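Local coordinates for quinonprotein alcohol dehydrogenase-like protein (Bacteroides thetaiotaomicron VPI-5482, PDB 4R5O) that is of unknown function but binds calcium and joins an immunoglobulin-like beta-sandwich domain to a seven-bladed beta-propeller, at residues F153-G158 with H166-D171; I147-K152 with L190-E195; A348-I353 with K361-A366. One frame throughout, in Å; residues are numbered along the deposited sequence.

Overall arrangement
All three contacts belong to the beta-propeller: they represent pairing within a blade, packing between blades and the edge of another blade. Contact 1 pairs two neighbouring strands, 152-158 and 167-171, in the four-stranded antiparallel sheet 143-181. Contact 2 joins strand 143-149 of that same sheet to strand 189-192, which opens the next one. Their centres are about 10 Å apart, and they touch through Y154, whose backbone N probably bonds to I147 O. Along the chain, contact 1 is nested inside the loop that contact 2 closes. Contact 3 follows both in sequence, its centre about 33 Å from that of contact 1 and about 30 Å from that of contact 2. It closes the chain around D356 and D358, which bind calcium.

Contact 1: F153-G158 with H166-D171; sequences FYLLVG and HFYIVD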
ATOM      1  N   PHE A 153       1.568  -5.869  -4.663  1.00 38.70           N
ATOM      2  CA  PHE A 153       1.062  -4.520  -4.543  1.00 37.49           C
ATOM      3  C   PHE A 153       1.514  -3.763  -5.769  1.00 40.87           C
ATOM      4  O   PHE A 153       2.714  -3.570  -5.959  1.00 39.58           O
ATOM      5  CB  PHE A 153       1.481  -3.808  -3.246  1.00 39.44           C
ATOM      6  CG  PHE A 153       1.052  -4.410  -1.929  1.00 41.99           C
ATOM      7  CD1 PHE A 153      -0.257  -4.853  -1.742  1.00 44.61           C
ATOM      8  CD2 PHE A 153       1.902  -4.366  -0.812  1.00 43.44           C
ATOM      9  CE1 PHE A 153      -0.672  -5.357  -0.498  1.00 45.44           C
ATOM     10  CE2 PHE A 153       1.476  -4.845   0.434  1.00 45.67           C
ATOM     11  CZ  PHE A 153       0.193  -5.344   0.580  1.00 43.57           C
ATOM     12  N   TYR A 154       0.574  -3.435  -6.656  1.00 38.36           N
ATOM     13  CA  TYR A 154       0.878  -2.656  -7.847  1.00 38.29           C
ATOM     14  C   TYR A 154       0.637  -1.219  -7.525  1.00 39.81           C
ATOM     15  O   TYR A 154      -0.489  -0.867  -7.214  1.00 39.39           O
ATOM     16  CB  TYR A 154       0.056  -3.110  -9.059  1.00 39.66           C
ATOM     17  CG  TYR A 154       0.295  -4.551  -9.430  1.00 40.05           C
ATOM     18  CD1 TYR A 154       1.405  -4.923 -10.183  1.00 40.71           C
ATOM     19  CD2 TYR A 154      -0.607  -5.539  -9.070  1.00 41.71           C
ATOM     20  CE1 TYR A 154       1.625  -6.245 -10.542  1.00 39.98           C
ATOM     21  CE2 TYR A 154      -0.405  -6.865  -9.432  1.00 43.13           C
ATOM     22  CZ  TYR A 154       0.714  -7.212 -10.169  1.00 51.00           C
ATOM     23  OH  TYR A 154       0.902  -8.517 -10.538  1.00 56.69           O
ATOM     24  N   LEU A 155       1.697  -0.411  -7.502  1.00 35.47           N
ATOM     25  CA  LEU A 155       1.617   1.006  -7.159  1.00 33.87           C
ATOM     26  C   LEU A 155       1.834   1.866  -8.405  1.00 38.58           C
ATOM     27  O   LEU A 155       2.793   1.667  -9.157  1.00 37.70           O
ATOM     28  CB  LEU A 155       2.643   1.360  -6.057  1.00 33.19           C
ATOM     29  CG  LEU A 155       3.067   2.832  -5.883  1.00 37.85           C
ATOM     30  CD1 LEU A 155       1.933   3.698  -5.333  1.00 40.88           C
ATOM     31  CD2 LEU A 155       4.249   2.951  -4.977  1.00 34.53           C
ATOM     32  N   LEU A 156       0.931   2.843  -8.588  1.00 35.43           N
ATOM     33  CA  LEU A 156       1.006   3.886  -9.597  1.00 34.83           C
ATOM     34  C   LEU A 156       1.112   5.207  -8.876  1.00 38.55           C
ATOM     35  O   LEU A 156       0.217   5.538  -8.091  1.00 39.58           O
ATOM     36  CB  LEU A 156      -0.189   3.859 -10.581  1.00 34.44           C
ATOM     37  CG  LEU A 156      -0.305   5.041 -11.544  1.00 37.94           C
ATOM     38  CD1 LEU A 156       0.781   5.004 -12.588  1.00 37.51           C
ATOM     39  CD2 LEU A 156      -1.642   5.040 -12.213  1.00 42.07           C
ATOM     40  N   VAL A 157       2.204   5.960  -9.136  1.00 32.84           N
ATOM     41  CA  VAL A 157       2.432   7.269  -8.527  1.00 31.14           C
ATOM     42  C   VAL A 157       1.946   8.340  -9.521  1.00 34.44           C
ATOM     43  O   VAL A 157       2.399   8.402 -10.665  1.00 36.14           O
ATOM     44  CB  VAL A 157       3.914   7.491  -8.078  1.00 34.26           C
ATOM     45  CG1 VAL A 157       4.068   8.817  -7.357  1.00 34.80           C
ATOM     46  CG2 VAL A 157       4.406   6.362  -7.169  1.00 33.60           C
ATOM     47  N   GLY A 158       0.991   9.140  -9.087  1.00 29.25           N
ATOM     48  CA  GLY A 158       0.468  10.253  -9.864  1.00 28.99           C
ATOM     49  C   GLY A 158       1.320  11.451  -9.523  1.00 33.17           C
ATOM     50  O   GLY A 158       1.175  12.024  -8.441  1.00 30.86           O
ATOM     51  N   HIS A 166       7.065   5.390 -12.312  1.00 36.18           N
ATOM     52  CA  HIS A 166       5.691   5.675 -11.873  1.00 34.61           C
ATOM     53  C   HIS A 166       5.001   4.393 -11.397  1.00 38.11           C
ATOM     54  O   HIS A 166       4.179   4.427 -10.487  1.00 37.50           O
ATOM     55  CB  HIS A 166       4.876   6.328 -12.987  1.00 33.76           C
ATOM     56  CG  HIS A 166       5.551   7.517 -13.572  1.00 35.75           C
ATOM     57  ND1 HIS A 166       6.234   7.437 -14.782  1.00 36.61           N
ATOM     58  CD2 HIS A 166       5.713   8.753 -13.056  1.00 36.24           C
ATOM     59  CE1 HIS A 166       6.720   8.645 -14.997  1.00 35.60           C
ATOM     60  NE2 HIS A 166       6.444   9.471 -13.980  1.00 36.15           N
ATOM     61  N   PHE A 167       5.360   3.268 -11.996  1.00 34.78           N
ATOM     62  CA  PHE A 167       4.732   1.999 -11.675  1.00 34.76           C
ATOM     63  C   PHE A 167       5.715   1.102 -10.933  1.00 40.33           C
ATOM     64  O   PHE A 167       6.836   0.897 -11.388  1.00 41.61           O
ATOM     65  CB  PHE A 167       4.241   1.338 -12.976  1.00 36.40           C
ATOM     66  CG  PHE A 167       3.373   0.131 -12.762  1.00 37.73           C
ATOM     67  CD1 PHE A 167       1.993   0.261 -12.651  1.00 39.68           C
ATOM     68  CD2 PHE A 167       3.932  -1.140 -12.685  1.00 39.72           C
ATOM     69  CE1 PHE A 167       1.189  -0.856 -12.446  1.00 39.95           C
ATOM     70  CE2 PHE A 167       3.129  -2.255 -12.456  1.00 42.26           C
ATOM     71  CZ  PHE A 167       1.762  -2.106 -12.346  1.00 40.06           C
ATOM     72  N   TYR A 168       5.288   0.573  -9.796  1.00 36.80           N
ATOM     73  CA  TYR A 168       6.089  -0.273  -8.914  1.00 35.78           C
ATOM     74  C   TYR A 168       5.395  -1.590  -8.591  1.00 40.87           C
ATOM     75  O   TYR A 168       4.184  -1.599  -8.367  1.00 40.78           O
ATOM     76  CB  TYR A 168       6.368   0.473  -7.594  1.00 35.78           C
ATOM     77  CG  TYR A 168       7.171   1.755  -7.738  1.00 35.83           C
ATOM     78  CD1 TYR A 168       6.564   2.939  -8.139  1.00 35.17           C
ATOM     79  CD2 TYR A 168       8.505   1.813  -7.338  1.00 36.86           C
ATOM     80  CE1 TYR A 168       7.292   4.118  -8.254  1.00 33.14           C
ATOM     81  CE2 TYR A 168       9.247   2.984  -7.458  1.00 37.16           C
ATOM     82  CZ  TYR A 168       8.633   4.138  -7.902  1.00 42.46           C
ATOM     83  OH  TYR A 168       9.377   5.296  -7.974  1.00 49.30           O
ATOM     84  N   ILE A 169       6.168  -2.698  -8.552  1.00 37.06           N
ATOM     85  CA  ILE A 169       5.702  -4.011  -8.125  1.00 36.13           C
ATOM     86  C   ILE A 169       6.443  -4.327  -6.835  1.00 40.79           C
ATOM     87  O   ILE A 169       7.683  -4.372  -6.809  1.00 41.85           O
ATOM     88  CB  ILE A 169       5.817  -5.158  -9.162  1.00 39.26           C
ATOM     89  CG1 ILE A 169       5.314  -4.760 -10.559  1.00 39.18           C
ATOM     90  CG2 ILE A 169       5.128  -6.453  -8.615  1.00 38.91           C
ATOM     91  CD1 ILE A 169       5.613  -5.798 -11.610  1.00 42.07           C
ATOM     92  N   VAL A 170       5.666  -4.480  -5.758  1.00 36.77           N
ATOM     93  CA  VAL A 170       6.104  -4.768  -4.389  1.00 35.67           C
ATOM     94  C   VAL A 170       5.441  -6.068  -3.976  1.00 40.35           C
ATOM     95  O   VAL A 170       4.240  -6.208  -4.184  1.00 41.07           O
ATOM     96  CB  VAL A 170       5.765  -3.576  -3.430  1.00 37.13           C
ATOM     97  CG1 VAL A 170       6.106  -3.899  -1.974  1.00 36.17           C
ATOM     98  CG2 VAL A 170       6.448  -2.280  -3.876  1.00 36.06           C
ATOM     99  N   ASP A 171       6.211  -7.039  -3.445  1.00 36.58           N
ATOM    100  CA  ASP A 171       5.628  -8.284  -2.961  1.00 36.43           C
ATOM    101  C   ASP A 171       4.685  -7.973  -1.761  1.00 38.42           C
ATOM    102  O   ASP A 171       5.072  -7.232  -0.850  1.00 34.80           O
ATOM    103  CB  ASP A 171       6.714  -9.298  -2.583  1.00 38.43           C
ATOM    104  CG  ASP A 171       6.142 -10.625  -2.140  1.00 47.46           C
ATOM    105  OD1 ASP A 171       5.380 -11.237  -2.925  1.00 48.00           O
ATOM    106  OD2 ASP A 171       6.441 -11.045  -1.014  1.00 56.13           O
TER
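F153, L155 and V157 are hydrogen-bonded, backbone to backbone, to V170, Y168 and H166 in the antiparallel beta hairpin that forms the middle of a propeller blade. The strand directions differ by 156°, and five backbone hydrogen bonds set the register. F153 with V170 and L155 with Y168 are hydrogen-bonded pairs with reciprocal bonds, between which Y154 and I169 form a non-hydrogen-bonded pair; V157 N adds a single bond to H166 O (2.8 Å).

On the face carrying F153, L155, Y168 and V170, the Y168 ring lies alongside L155, with Y168 CD1 3.9 Å from L155 CD2. V157 CG2 reaches Y168 CE1 at 3.8 Å. On the other face, F167 holds CG anti to the backbone N (chi1 -170°), and its ring meets Y154 rim to rim, the planes 30° apart and Y154 CD1 3.6 Å from F167 CZ. I169 CG1 touches Y154 CD1 at 3.9 Å.

Further out, L190 of the next blade packs on Y154, L156 and F167. At the loop end, H166 and F167 both face A181, a classic beta bulge, and the H166 ring is held at both nitrogens: ND1 bonds to V183 N, and NE2 to T161 O.

Contact 2: I147-K152 with L190-E195; sequences IHSNGK and LTILNE
I147 turns its CG2 onto I192 because chi1 of -70° sets CG1 anti to the carbonyl carbon and leaves CG2 anti to the backbone N; in I192 the CG2 branch, also anti to N, goes instead to S149. This is the packing of two adjacent propeller blades: strand 143-149 opens one four-stranded meander, strand 189-192 the next. The short strand pieces in contact, 147-149 and 190-192, run nearly parallel, 8° apart, with their axes 8.2 Å from each other at the closest approach. That spacing is far wider than the separation of paired strands, and the contact is made by side chains, without hydrogen bonds between the segments.

The two isoleucine side chains point in opposite directions and overlap. I147 CG2 lies 4.1 Å from I192 CB, while I192 CD1 returns to within 4.2 Å of I147 CB. Beyond them, the extended second torsion of I147 (168°) carries CD1 to the leucine of the facing strand, where it lies by the L190 carbonyl oxygen as well as L190 CG, the latter at 3.9 Å. L190 CD2 also approaches I147 CD1, so the leucine branch lies against the end of the isoleucine. Y154, from the strand next to 143-149, packs on both L190 and I192.

Chain direction reverses directly after S149 in a type I' turn to K152, closed by reciprocal backbone bonds: S149 N to K152 O at 3.0 Å and K152 N to S149 O at 2.9 Å. The turn brings N150 opposite E195, but N150 was modelled in two conformers, so the detail of that approach is doubtful. On the facing segment T191 turns away from the interface, and its OG1 bonds to OG of S229. Nearer the turn, the S149 side chain packs on the methyl branch of I192, with S149 OG 3.5 Å from I192 CG2.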
ATOM      1  N   ILE A 147      -3.123  -1.389  -6.058  1.00 35.36           N
ATOM      2  CA  ILE A 147      -4.036  -2.515  -6.225  1.00 36.18           C
ATOM      3  C   ILE A 147      -3.301  -3.774  -5.783  1.00 41.87           C
ATOM      4  O   ILE A 147      -2.200  -4.069  -6.247  1.00 41.95           O
ATOM      5  CB  ILE A 147      -4.621  -2.638  -7.649  1.00 39.26           C
ATOM      6  CG1 ILE A 147      -5.611  -1.468  -7.885  1.00 38.23           C
ATOM      7  CG2 ILE A 147      -5.334  -4.028  -7.833  1.00 41.09           C
ATOM      8  CD1 ILE A 147      -6.006  -1.301  -9.143  1.00 48.91           C
ATOM      9  N   HIS A 148      -3.897  -4.458  -4.815  1.00 38.55           N
ATOM     10  CA  HIS A 148      -3.416  -5.702  -4.290  1.00 37.98           C
ATOM     11  C   HIS A 148      -4.034  -6.818  -5.148  1.00 43.13           C
ATOM     12  O   HIS A 148      -5.246  -7.071  -5.090  1.00 40.11           O
ATOM     13  CB  HIS A 148      -3.743  -5.806  -2.789  1.00 38.64           C
ATOM     14  CG  HIS A 148      -3.251  -7.061  -2.128  1.00 42.03           C
ATOM     15  ND1 HIS A 148      -3.712  -7.433  -0.882  1.00 43.91           N
ATOM     16  CD2 HIS A 148      -2.381  -8.004  -2.571  1.00 42.55           C
ATOM     17  CE1 HIS A 148      -3.106  -8.578  -0.605  1.00 42.72           C
ATOM     18  NE2 HIS A 148      -2.289  -8.951  -1.584  1.00 42.61           N
ATOM     19  N   SER A 149      -3.195  -7.427  -6.011  1.00 42.50           N
ATOM     20  CA  SER A 149      -3.612  -8.501  -6.913  1.00 42.70           C
ATOM     21  C   SER A 149      -2.435  -9.445  -7.184  1.00 49.56           C
ATOM     22  O   SER A 149      -1.291  -8.993  -7.149  1.00 51.80           O
ATOM     23  CB  SER A 149      -4.150  -7.904  -8.207  1.00 44.46           C
ATOM     24  OG  SER A 149      -4.848  -8.861  -8.985  1.00 56.12           O
ATOM     25  N   ASN A 150      -2.704 -10.742  -7.436  0.50 45.74           N
ATOM     26  CA  ASN A 150      -1.711 -11.779  -7.781  0.50 45.52           C
ATOM     27  C   ASN A 150      -0.587 -11.888  -6.693  0.50 49.68           C
ATOM     28  O   ASN A 150       0.565 -12.222  -7.015  0.50 49.87           O
ATOM     29  CB  ASN A 150      -1.074 -11.465  -9.177  0.50 44.34           C
ATOM     30  CG  ASN A 150      -2.003 -11.010 -10.293  0.50 51.28           C
ATOM     31  OD1 ASN A 150      -1.670 -10.087 -11.056  0.50 36.92           O
ATOM     32  ND2 ASN A 150      -3.188 -11.615 -10.413  0.50 37.95           N
ATOM     33  N   GLY A 151      -0.930 -11.593  -5.433  1.00 45.51           N
ATOM     34  CA  GLY A 151       0.022 -11.585  -4.326  1.00 44.55           C
ATOM     35  C   GLY A 151       1.036 -10.453  -4.392  1.00 47.83           C
ATOM     36  O   GLY A 151       2.093 -10.546  -3.753  1.00 50.13           O
ATOM     37  N   LYS A 152       0.712  -9.366  -5.151  1.00 38.73           N
ATOM     38  CA  LYS A 152       1.579  -8.206  -5.320  1.00 37.05           C
ATOM     39  C   LYS A 152       0.826  -6.898  -5.056  1.00 41.99           C
ATOM     40  O   LYS A 152      -0.393  -6.815  -5.234  1.00 41.49           O
ATOM     41  CB  LYS A 152       2.170  -8.167  -6.764  1.00 37.83           C
ATOM     42  CG  LYS A 152       2.885  -9.439  -7.271  1.00 44.85           C
ATOM     43  CD  LYS A 152       4.171  -9.762  -6.496  1.00 59.52           C
ATOM     44  CE  LYS A 152       4.757 -11.138  -6.740  1.00 66.25           C
ATOM     45  NZ  LYS A 152       3.940 -12.222  -6.132  1.00 85.81           N
ATOM     46  N   LEU A 190      -5.391   3.354 -11.991  1.00 39.25           N
ATOM     47  CA  LEU A 190      -4.808   2.015 -12.111  1.00 38.72           C
ATOM     48  C   LEU A 190      -5.911   0.920 -12.086  1.00 43.13           C
ATOM     49  O   LEU A 190      -6.831   0.954 -11.256  1.00 42.84           O
ATOM     50  CB  LEU A 190      -3.772   1.752 -10.984  1.00 38.49           C
ATOM     51  CG  LEU A 190      -2.999   0.400 -11.019  1.00 41.89           C
ATOM     52  CD1 LEU A 190      -2.170   0.264 -12.302  1.00 40.98           C
ATOM     53  CD2 LEU A 190      -2.149   0.205  -9.788  1.00 39.40           C
ATOM     54  N   THR A 191      -5.778  -0.058 -12.998  1.00 38.34           N
ATOM     55  CA  THR A 191      -6.636  -1.229 -13.151  1.00 37.39           C
ATOM     56  C   THR A 191      -5.763  -2.445 -13.368  1.00 39.34           C
ATOM     57  O   THR A 191      -4.824  -2.366 -14.142  1.00 40.20           O
ATOM     58  CB  THR A 191      -7.647  -1.039 -14.331  1.00 37.61           C
ATOM     59  OG1 THR A 191      -8.280   0.240 -14.289  1.00 30.01           O
ATOM     60  CG2 THR A 191      -8.710  -2.121 -14.376  1.00 31.84           C
ATOM     61  N   ILE A 192      -6.034  -3.547 -12.684  1.00 35.71           N
ATOM     62  CA  ILE A 192      -5.319  -4.795 -12.927  1.00 36.84           C
ATOM     63  C   ILE A 192      -6.350  -5.711 -13.624  1.00 39.13           C
ATOM     64  O   ILE A 192      -7.404  -6.020 -13.030  1.00 34.97           O
ATOM     65  CB  ILE A 192      -4.636  -5.414 -11.654  1.00 41.26           C
ATOM     66  CG1 ILE A 192      -3.186  -4.842 -11.448  1.00 42.83           C
ATOM     67  CG2 ILE A 192      -4.444  -6.927 -11.862  1.00 42.46           C
ATOM     68  CD1 ILE A 192      -2.942  -3.419 -11.375  1.00 49.61           C
ATOM     69  N   LEU A 193      -6.075  -6.044 -14.919  1.00 36.14           N
ATOM     70  CA  LEU A 193      -6.979  -6.832 -15.760  1.00 35.52           C
ATOM     71  C   LEU A 193      -6.921  -8.305 -15.407  1.00 41.85           C
ATOM     72  O   LEU A 193      -7.971  -8.962 -15.345  1.00 41.23           O
ATOM     73  CB  LEU A 193      -6.660  -6.659 -17.264  1.00 34.24           C
ATOM     74  CG  LEU A 193      -6.616  -5.229 -17.843  1.00 35.57           C
ATOM     75  CD1 LEU A 193      -6.263  -5.242 -19.322  1.00 34.08           C
ATOM     76  CD2 LEU A 193      -7.901  -4.531 -17.674  1.00 33.19           C
ATOM     77  N   ASN A 194      -5.694  -8.828 -15.208  1.00 40.70           N
ATOM     78  CA  ASN A 194      -5.406 -10.239 -14.931  1.00 41.67           C
ATOM     79  C   ASN A 194      -3.974 -10.375 -14.421  1.00 48.26           C
ATOM     80  O   ASN A 194      -3.441  -9.396 -13.910  1.00 51.22           O
ATOM     81  CB  ASN A 194      -5.643 -11.095 -16.193  1.00 41.90           C
ATOM     82  CG  ASN A 194      -4.907 -10.659 -17.438  1.00 55.80           C
ATOM     83  OD1 ASN A 194      -3.742 -10.240 -17.405  1.00 54.86           O
ATOM     84  ND2 ASN A 194      -5.541 -10.868 -18.578  1.00 38.79           N
ATOM     85  N   GLU A 195      -3.353 -11.561 -14.535  1.00 44.38           N
ATOM     86  CA  GLU A 195      -1.990 -11.786 -14.039  1.00 44.06           C
ATOM     87  C   GLU A 195      -0.937 -11.156 -14.921  1.00 46.19           C
ATOM     88  O   GLU A 195       0.169 -10.855 -14.439  1.00 45.07           O
ATOM     89  CB  GLU A 195      -1.657 -13.289 -13.930  1.00 46.47           C
ATOM     90  CG  GLU A 195      -2.596 -14.162 -13.113  1.00 63.16           C
ATOM     91  CD  GLU A 195      -2.048 -15.539 -12.767  1.00101.29           C
ATOM     92  OE1 GLU A 195      -0.869 -15.828 -13.082  1.00 91.85           O
ATOM     93  OE2 GLU A 195      -2.785 -16.309 -12.109  1.00112.42           O
TER

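Contact 3: A348-I353 with K361-A366; sequences AIYKYI and KAPFIA
K351 and F364 cross at a slant, the lysine meeting the phenylalanine from its first carbon to its tip. K351 CB lies 3.6 Å from F364 CB and also approaches the ring carbon F364 CG. Two carbons further on, K351 CD sits over one face of the F364 ring. A bend at chi3 (76°) places K351 CE within 4.2 Å of F364 CD1, and the tip, K351 NZ, ends 4.1 Å from F364 CE1. I349 CG2 approaches the same ring at its edge, near the ring plane, and Y341 of the adjacent strand also meets it.

The backbone carrying them is an outer edge of a propeller blade. Strand 349-353 is the last of a three-stranded sheet, and the irregular segment 361-366 returns beside it through one antiparallel bridge, I349 with I365. The chain between the two segments holds D356 and D358, which bind calcium. I349 N bonds to I365 O almost straight, at 173°. In the other direction, I349 O accepts both F364 N (2.7 Å) and I365 N (3.1 Å), the mark of a classic beta bulge in which F364 and I365 both face I349. The F364 bond is the more bent of the two, 135° at the hydrogen.

Next to the bulge, P363 CA sits over one face of the Y350 ring, displaced toward the rim, in a CH-pi contact 3.9 Å from the ring centroid. P363 CG lies 3.7 Å from Y350 OH, and F316 stacks on the same tyrosine.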
ATOM      1  N   ALA A 348     -20.573  10.073   8.557  1.00 58.43           N
ATOM      2  CA  ALA A 348     -21.296   8.938   9.140  1.00 56.73           C
ATOM      3  C   ALA A 348     -21.115   7.710   8.245  1.00 57.57           C
ATOM      4  O   ALA A 348     -20.878   7.849   7.043  1.00 55.55           O
ATOM      5  CB  ALA A 348     -22.780   9.264   9.328  1.00 57.27           C
ATOM      6  N   ILE A 349     -21.195   6.517   8.830  1.00 51.87           N
ATOM      7  CA  ILE A 349     -21.053   5.279   8.092  1.00 49.59           C
ATOM      8  C   ILE A 349     -22.380   4.596   8.168  1.00 53.42           C
ATOM      9  O   ILE A 349     -23.004   4.542   9.228  1.00 55.29           O
ATOM     10  CB  ILE A 349     -19.864   4.422   8.628  1.00 51.85           C
ATOM     11  CG1 ILE A 349     -18.532   5.144   8.298  1.00 51.49           C
ATOM     12  CG2 ILE A 349     -19.840   2.987   8.049  1.00 50.27           C
ATOM     13  CD1 ILE A 349     -17.457   4.836   9.177  1.00 55.50           C
ATOM     14  N   TYR A 350     -22.840   4.156   7.006  1.00 47.71           N
ATOM     15  CA  TYR A 350     -24.049   3.391   6.816  1.00 46.53           C
ATOM     16  C   TYR A 350     -23.677   1.965   6.470  1.00 49.13           C
ATOM     17  O   TYR A 350     -22.730   1.742   5.717  1.00 48.41           O
ATOM     18  CB  TYR A 350     -24.915   4.032   5.732  1.00 46.80           C
ATOM     19  CG  TYR A 350     -25.577   5.318   6.170  1.00 48.68           C
ATOM     20  CD1 TYR A 350     -24.894   6.531   6.119  1.00 50.46           C
ATOM     21  CD2 TYR A 350     -26.892   5.328   6.623  1.00 50.03           C
ATOM     22  CE1 TYR A 350     -25.492   7.716   6.540  1.00 51.28           C
ATOM     23  CE2 TYR A 350     -27.507   6.512   7.033  1.00 51.63           C
ATOM     24  CZ  TYR A 350     -26.802   7.706   6.987  1.00 57.45           C
ATOM     25  OH  TYR A 350     -27.394   8.891   7.367  1.00 58.75           O
ATOM     26  N   LYS A 351     -24.372   1.004   7.084  1.00 46.51           N
ATOM     27  CA  LYS A 351     -24.213  -0.428   6.813  1.00 45.99           C
ATOM     28  C   LYS A 351     -25.404  -0.861   5.988  1.00 52.45           C
ATOM     29  O   LYS A 351     -26.491  -1.058   6.541  1.00 53.10           O
ATOM     30  CB  LYS A 351     -24.062  -1.252   8.106  1.00 47.18           C
ATOM     31  CG  LYS A 351     -23.931  -2.740   7.848  1.00 51.02           C
ATOM     32  CD  LYS A 351     -23.615  -3.580   9.084  1.00 56.86           C
ATOM     33  CE  LYS A 351     -24.756  -3.834  10.023  1.00 64.54           C
ATOM     34  NZ  LYS A 351     -24.311  -4.689  11.154  1.00 76.26           N
ATOM     35  N   TYR A 352     -25.232  -0.900   4.649  1.00 48.93           N
ATOM     36  CA  TYR A 352     -26.292  -1.296   3.736  1.00 47.82           C
ATOM     37  C   TYR A 352     -26.348  -2.796   3.641  1.00 53.98           C
ATOM     38  O   TYR A 352     -25.365  -3.449   3.320  1.00 52.97           O
ATOM     39  CB  TYR A 352     -26.125  -0.672   2.339  1.00 46.99           C
ATOM     40  CG  TYR A 352     -27.146  -1.147   1.319  1.00 47.72           C
ATOM     41  CD1 TYR A 352     -28.511  -0.905   1.496  1.00 49.84           C
ATOM     42  CD2 TYR A 352     -26.746  -1.779   0.145  1.00 47.81           C
ATOM     43  CE1 TYR A 352     -29.456  -1.332   0.559  1.00 47.96           C
ATOM     44  CE2 TYR A 352     -27.682  -2.199  -0.806  1.00 48.90           C
ATOM     45  CZ  TYR A 352     -29.036  -1.969  -0.594  1.00 54.54           C
ATOM     46  OH  TYR A 352     -29.972  -2.358  -1.520  1.00 55.47           O
ATOM     47  N   ILE A 353     -27.536  -3.325   3.881  1.00 53.79           N
ATOM     48  CA  ILE A 353     -27.809  -4.745   3.790  1.00 53.82           C
ATOM     49  C   ILE A 353     -28.549  -4.933   2.496  1.00 56.41           C
ATOM     50  O   ILE A 353     -29.693  -4.513   2.380  1.00 56.96           O
ATOM     51  CB  ILE A 353     -28.565  -5.227   5.044  1.00 57.60           C
ATOM     52  CG1 ILE A 353     -27.680  -4.971   6.305  1.00 57.46           C
ATOM     53  CG2 ILE A 353     -28.903  -6.713   4.894  1.00 58.94           C
ATOM     54  CD1 ILE A 353     -28.402  -4.908   7.662  1.00 60.41           C
ATOM     55  N   LYS A 361     -31.883   3.807   6.860  1.00 61.16           N
ATOM     56  CA  LYS A 361     -32.702   4.788   7.583  1.00 62.21           C
ATOM     57  C   LYS A 361     -31.882   5.514   8.673  1.00 65.46           C
ATOM     58  O   LYS A 361     -32.226   6.647   9.028  1.00 65.60           O
ATOM     59  CB  LYS A 361     -33.936   4.111   8.209  1.00 65.82           C
ATOM     60  N   ALA A 362     -30.796   4.877   9.182  1.00 59.89           N
ATOM     61  CA  ALA A 362     -29.933   5.470  10.213  1.00 57.78           C
ATOM     62  C   ALA A 362     -28.486   4.995  10.056  1.00 61.91           C
ATOM     63  O   ALA A 362     -28.285   3.860   9.609  1.00 61.04           O
ATOM     64  CB  ALA A 362     -30.454   5.117  11.597  1.00 58.35           C
ATOM     65  N   PRO A 363     -27.457   5.824  10.426  1.00 58.91           N
ATOM     66  CA  PRO A 363     -26.063   5.363  10.309  1.00 57.16           C
ATOM     67  C   PRO A 363     -25.743   4.223  11.246  1.00 58.93           C
ATOM     68  O   PRO A 363     -26.368   4.091  12.298  1.00 59.54           O
ATOM     69  CB  PRO A 363     -25.228   6.594  10.700  1.00 58.92           C
ATOM     70  CG  PRO A 363     -26.134   7.726  10.672  1.00 64.17           C
ATOM     71  CD  PRO A 363     -27.502   7.197  10.967  1.00 60.95           C
ATOM     72  N   PHE A 364     -24.783   3.392  10.842  1.00 52.86           N
ATOM     73  CA  PHE A 364     -24.262   2.297  11.644  1.00 52.76           C
ATOM     74  C   PHE A 364     -23.288   2.887  12.656  1.00 57.32           C
ATOM     75  O   PHE A 364     -23.291   2.496  13.830  1.00 57.08           O
ATOM     76  CB  PHE A 364     -23.616   1.237  10.735  1.00 53.57           C
ATOM     77  CG  PHE A 364     -22.686   0.258  11.410  1.00 54.20           C
ATOM     78  CD1 PHE A 364     -23.177  -0.695  12.297  1.00 56.34           C
ATOM     79  CD2 PHE A 364     -21.333   0.239  11.098  1.00 54.16           C
ATOM     80  CE1 PHE A 364     -22.315  -1.600  12.912  1.00 56.92           C
ATOM     81  CE2 PHE A 364     -20.471  -0.672  11.716  1.00 56.37           C
ATOM     82  CZ  PHE A 364     -20.968  -1.585  12.614  1.00 54.99           C
ATOM     83  N   ILE A 365     -22.466   3.852  12.176  1.00 53.50           N
ATOM     84  CA  ILE A 365     -21.515   4.637  12.948  1.00 53.31           C
ATOM     85  C   ILE A 365     -21.853   6.100  12.697  1.00 58.17           C
ATOM     86  O   ILE A 365     -21.785   6.566  11.564  1.00 57.66           O
ATOM     87  CB  ILE A 365     -20.039   4.287  12.637  1.00 55.31           C
ATOM     88  CG1 ILE A 365     -19.761   2.814  12.978  1.00 54.90           C
ATOM     89  CG2 ILE A 365     -19.095   5.214  13.419  1.00 56.09           C
ATOM     90  CD1 ILE A 365     -18.512   2.282  12.382  1.00 61.62           C
ATOM     91  N   ALA A 366     -22.266   6.799  13.757  1.00 56.80           N
ATOM     92  CA  ALA A 366     -22.641   8.209  13.730  1.00 57.66           C
ATOM     93  C   ALA A 366     -21.449   9.111  13.404  1.00 61.75           C
ATOM     94  O   ALA A 366     -20.300   8.773  13.702  1.00 62.46           O
ATOM     95  CB  ALA A 366     -23.226   8.609  15.072  1.00 59.19           C
TER